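Local structure of 361aa long hypothetical D-aminopeptidase (Pyrococcus horikoshii, 2DRH) at the interface of chains A and B. The protein is a hypothetical D-aminopeptidase of the peptidase S58 (DmpA) family that probably removes amino-terminal residues from peptides. Numbering follows the deposited sequence. Chains: chain A/B, 361aa long hypothetical D-aminopeptidase.

Contact 1: the interface of chains A and B. Residues chain A 77-79, 101; chain B 85, 128-130.
The methyl group of A:Thr101 rests on the side chain of B:Ser128, CG2 lying 3.5 Å from the serine CB; CG2 is turned anti to the threonine's own backbone N, which brings the methyl to chain B. Next to this small apolar centre runs the aliphatic stem of A:Lys79. Its CE packs against B:Asn130 CA at 3.6 Å, and its chain, bent at chi2 (62°), passes obliquely over the side chains of B:Gln85 and B:Asn130. The bend carries the amino group NZ into a polar nest. There NZ donates to the amide oxygen OE1 of B:Gln85 at 2.7 Å, in the carbonyl plane on a lone pair (C=O...N angle 122°), and to the hydroxyl OG of B:Ser128 at 2.9 Å. Two waters also bond NZ: water 1, 2.7 Å from NZ, bonds B:Gln85 NE2 as well, so both ends of that amide are engaged, which is consistent with this orientation of the amide and probably steadies it, while water 3 joins NZ to B:Ser128 OG. The ring of A:Tyr77 lies side by side with the same amide, pointing the same way, the planes 34° apart, with NE2 above one face toward its rim. At the outer rim, water 2 ties A:Ser78 O (2.8 Å) to B:Gln85 N and B:Asn130 OD1. A:Lys79 reaches out of the loop after strand 75-76 and enters between helix 83-89 and the loop of residues 128-130 in chain B.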
loop_
_atom_site.group_PDB
_atom_site.type_symbol
_atom_site.label_atom_id
_atom_site.label_comp_id
_atom_site.label_asym_id
_atom_site.label_seq_id
_atom_site.Cartn_x
_atom_site.Cartn_y
_atom_site.Cartn_z
ATOM N N TYR A 77 6.729 -3.242 13.222
ATOM C CA TYR A 77 7.558 -2.827 14.356
ATOM C C TYR A 77 8.854 -3.560 14.067
ATOM O O TYR A 77 9.285 -4.435 14.814
ATOM C CB TYR A 77 6.964 -3.303 15.678
ATOM C CG TYR A 77 7.484 -2.520 16.855
ATOM C CD1 TYR A 77 8.805 -2.646 17.274
ATOM C CD2 TYR A 77 6.660 -1.623 17.533
ATOM C CE1 TYR A 77 9.297 -1.895 18.341
ATOM C CE2 TYR A 77 7.139 -0.867 18.597
ATOM C CZ TYR A 77 8.456 -1.008 18.997
ATOM O OH TYR A 77 8.929 -0.268 20.058
ATOM N N SER A 78 9.477 -3.165 12.965
ATOM C CA SER A 78 10.663 -3.829 12.470
ATOM C C SER A 78 11.514 -2.809 11.728
ATOM O O SER A 78 11.011 -1.775 11.302
ATOM C CB SER A 78 10.183 -4.949 11.521
ATOM O OG SER A 78 11.218 -5.799 11.088
ATOM N N LYS A 79 12.803 -3.103 11.580
ATOM C CA LYS A 79 13.733 -2.212 10.893
ATOM C C LYS A 79 14.402 -2.897 9.689
ATOM O O LYS A 79 15.627 -3.039 9.640
ATOM C CB LYS A 79 14.817 -1.734 11.869
ATOM C CG LYS A 79 14.342 -0.768 12.972
ATOM C CD LYS A 79 13.287 -1.372 13.919
ATOM C CE LYS A 79 13.244 -0.591 15.266
ATOM N NZ LYS A 79 12.121 -1.029 16.154
ATOM N N THR A 101 18.432 -6.547 15.653
ATOM C CA THR A 101 17.969 -5.197 15.356
ATOM C C THR A 101 19.041 -4.119 15.260
ATOM O O THR A 101 19.082 -3.374 14.280
ATOM C CB THR A 101 16.928 -4.729 16.389
ATOM O OG1 THR A 101 15.956 -5.761 16.578
ATOM C CG2 THR A 101 16.215 -3.453 15.895
ATOM N N GLN B 85 8.653 1.064 9.911
ATOM C CA GLN B 85 8.113 1.360 11.234
ATOM C C GLN B 85 7.375 2.683 11.209
ATOM O O GLN B 85 6.355 2.820 11.846
ATOM C CB GLN B 85 9.208 1.404 12.303
ATOM C CG GLN B 85 8.637 1.473 13.725
ATOM C CD GLN B 85 9.591 0.919 14.767
ATOM O OE1 GLN B 85 10.154 -0.168 14.587
ATOM N NE2 GLN B 85 9.776 1.660 15.872
ATOM N N SER B 128 13.878 -1.538 20.988
ATOM C CA SER B 128 14.971 -1.089 20.132
ATOM C C SER B 128 14.717 0.324 19.636
ATOM O O SER B 128 14.007 1.103 20.274
ATOM C CB SER B 128 15.129 -2.027 18.930
ATOM O OG SER B 128 13.919 -2.123 18.198
ATOM N N VAL B 129 15.301 0.654 18.492
ATOM C CA VAL B 129 15.119 1.974 17.911
ATOM C C VAL B 129 15.133 1.885 16.389
ATOM O O VAL B 129 15.870 1.080 15.814
ATOM C CB VAL B 129 16.211 2.968 18.407
ATOM C CG1 VAL B 129 17.601 2.452 18.059
ATOM C CG2 VAL B 129 15.976 4.340 17.792
ATOM N N ASN B 130 14.313 2.719 15.754
ATOM C CA ASN B 130 14.164 2.759 14.299
ATOM C C ASN B 130 14.944 3.900 13.645
ATOM O O ASN B 130 14.436 5.016 13.505
ATOM C CB ASN B 130 12.676 2.886 13.956
ATOM C CG ASN B 130 12.404 2.847 12.458
ATOM O OD1 ASN B 130 12.974 2.030 11.727
ATOM N ND2 ASN B 130 11.511 3.718 11.999
HETATM O O HOH W 1 11.659 1.171 17.738
HETATM O O HOH W 2 11.460 0.639 9.890
HETATM O O HOH W 3 12.105 -4.012 16.638
#

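Contact 2: the interface of chains A and B. Residues chain A 116, 119-124; chain B 102, 145.
B:Arg145 extends its guanidinium group into a turn of chain A and is held there by main-chain carbonyls. Hydrogen bonds to main-chain oxygens form the polar part. NH1 donates to A:Ile122 O at 2.9 Å, nearly straight (171° at H) and within the guanidinium plane, and to A:Asn119 O, also at 2.9 Å but tilted from that plane; both acceptors offer a lone pair in their carbonyl planes. NH2 reaches A:Leu116 O at 3.0 Å, this time from above the carbonyl plane. A bend at chi3 (58°) turns the end of the arginine toward these oxygens, after a stem that is extended at chi2. One face of the guanidinium is covered near its rim by A:Glu120 O, and A:Glu120 CA lies 3.7 Å from CZ.

Apolar packing supports the stem. A:Val124 CG2 touches B:Arg145 CD at 3.4 Å, the two side chains crossing at about a right angle. A:Leu116 slides past the arginine in the opposite direction and meets B:Leu102 tip to tip, CD2 to CD1 at 4.1 Å.

Charge plays a looser part: A:Glu120 OE2 is 5.6 Å from B:Arg145 NH2, not in contact, though its carboxylate may still help to balance the arginine's charge. A leucine in place of B:Arg145 would probably leave the carbonyls of A:Leu116, A:Asn119 and A:Ile122 without these donors and set the turn freer to move. By gathering the C-terminal end of helix 104-118 and the residues that follow it, the contact fastens this segment to the neighbouring subunit and may help to hold the two chains together in the deposited four-chain assembly.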
loop_
_atom_site.group_PDB
_atom_site.type_symbol
_atom_site.label_atom_id
_atom_site.label_comp_id
_atom_site.label_asym_id
_atom_site.label_seq_id
_atom_site.Cartn_x
_atom_site.Cartn_y
_atom_site.Cartn_z
ATOM N N LEU A 116 30.515 -5.375 -3.386
ATOM C CA LEU A 116 31.434 -4.541 -4.155
ATOM C C LEU A 116 32.632 -5.356 -4.634
ATOM O O LEU A 116 33.220 -5.056 -5.671
ATOM C CB LEU A 116 31.900 -3.338 -3.329
ATOM C CG LEU A 116 30.781 -2.382 -2.894
ATOM C CD1 LEU A 116 31.363 -1.252 -2.066
ATOM C CD2 LEU A 116 30.069 -1.832 -4.114
ATOM N N ASN A 119 31.436 -7.163 -7.691
ATOM C CA ASN A 119 30.992 -6.284 -8.772
ATOM C C ASN A 119 31.715 -4.943 -8.717
ATOM O O ASN A 119 31.321 -4.050 -7.965
ATOM C CB ASN A 119 29.487 -6.046 -8.652
ATOM C CG ASN A 119 28.690 -7.334 -8.625
ATOM O OD1 ASN A 119 28.330 -7.872 -9.663
ATOM N ND2 ASN A 119 28.416 -7.835 -7.430
ATOM N N GLU A 120 32.759 -4.796 -9.525
ATOM C CA GLU A 120 33.540 -3.564 -9.552
ATOM C C GLU A 120 32.919 -2.455 -10.392
ATOM O O GLU A 120 33.427 -1.332 -10.407
ATOM C CB GLU A 120 34.947 -3.841 -10.080
ATOM C CG GLU A 120 35.793 -4.721 -9.194
ATOM C CD GLU A 120 37.076 -5.135 -9.876
ATOM O OE1 GLU A 120 36.987 -5.757 -10.960
ATOM O OE2 GLU A 120 38.166 -4.839 -9.335
ATOM N N ASP A 121 31.836 -2.765 -11.099
ATOM C CA ASP A 121 31.182 -1.763 -11.927
ATOM C C ASP A 121 30.180 -0.927 -11.129
ATOM O O ASP A 121 29.765 0.144 -11.564
ATOM C CB ASP A 121 30.507 -2.430 -13.133
ATOM C CG ASP A 121 29.615 -3.588 -12.742
ATOM O OD1 ASP A 121 29.954 -4.314 -11.787
ATOM O OD2 ASP A 121 28.575 -3.791 -13.404
ATOM N N ILE A 122 29.803 -1.414 -9.955
ATOM C CA ILE A 122 28.861 -0.694 -9.101
ATOM C C ILE A 122 29.499 0.612 -8.625
ATOM O O ILE A 122 30.617 0.611 -8.121
ATOM C CB ILE A 122 28.463 -1.554 -7.877
ATOM C CG1 ILE A 122 27.644 -2.763 -8.343
ATOM C CG2 ILE A 122 27.681 -0.720 -6.868
ATOM C CD1 ILE A 122 27.173 -3.677 -7.214
ATOM N N GLY A 123 28.797 1.725 -8.810
ATOM C CA GLY A 123 29.318 3.014 -8.381
ATOM C C GLY A 123 30.255 3.682 -9.376
ATOM O O GLY A 123 30.768 4.774 -9.118
ATOM N N VAL A 124 30.476 3.036 -10.520
ATOM C CA VAL A 124 31.366 3.579 -11.543
ATOM C C VAL A 124 30.702 3.629 -12.927
ATOM O O VAL A 124 30.469 4.707 -13.469
ATOM C CB VAL A 124 32.668 2.743 -11.646
ATOM C CG1 VAL A 124 33.698 3.468 -12.498
ATOM C CG2 VAL A 124 33.217 2.469 -10.269
ATOM N N LEU B 102 25.676 4.313 -0.757
ATOM C CA LEU B 102 26.473 3.230 -0.174
ATOM C C LEU B 102 26.923 3.508 1.273
ATOM O O LEU B 102 27.597 2.711 1.906
ATOM C CB LEU B 102 27.693 2.962 -1.057
ATOM C CG LEU B 102 27.328 2.451 -2.457
ATOM C CD1 LEU B 102 28.546 1.916 -3.210
ATOM C CD2 LEU B 102 26.315 1.310 -2.447
ATOM N N ARG B 145 32.157 4.171 -4.043
ATOM C CA ARG B 145 32.638 2.851 -3.647
ATOM C C ARG B 145 33.532 2.932 -2.408
ATOM O O ARG B 145 33.633 1.981 -1.639
ATOM C CB ARG B 145 33.435 2.197 -4.794
ATOM C CG ARG B 145 32.604 1.845 -6.031
ATOM C CD ARG B 145 33.467 1.199 -7.114
ATOM N NE ARG B 145 34.136 -0.007 -6.637
ATOM C CZ ARG B 145 33.604 -1.228 -6.651
ATOM N NH1 ARG B 145 32.385 -1.430 -7.125
ATOM N NH2 ARG B 145 34.299 -2.255 -6.183
#

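Contact 1 and contact 2 lie about 28 Å apart, measured between the centres of their C-alpha atoms, along one two-fold symmetric interface, and each recurs with the chains exchanged. The 3-10 helix 101-103 serves both: chain A supplies its first residue to contact 1, chain B its second to contact 2. Helix 104-118, directly after it, ends at contact 2, so one continuous segment spans the distance. Each contact sends a long basic side chain across, from opposite subunits. Such widely spaced attachments would probably resist rocking of the two chains within the deposited four-chain assembly.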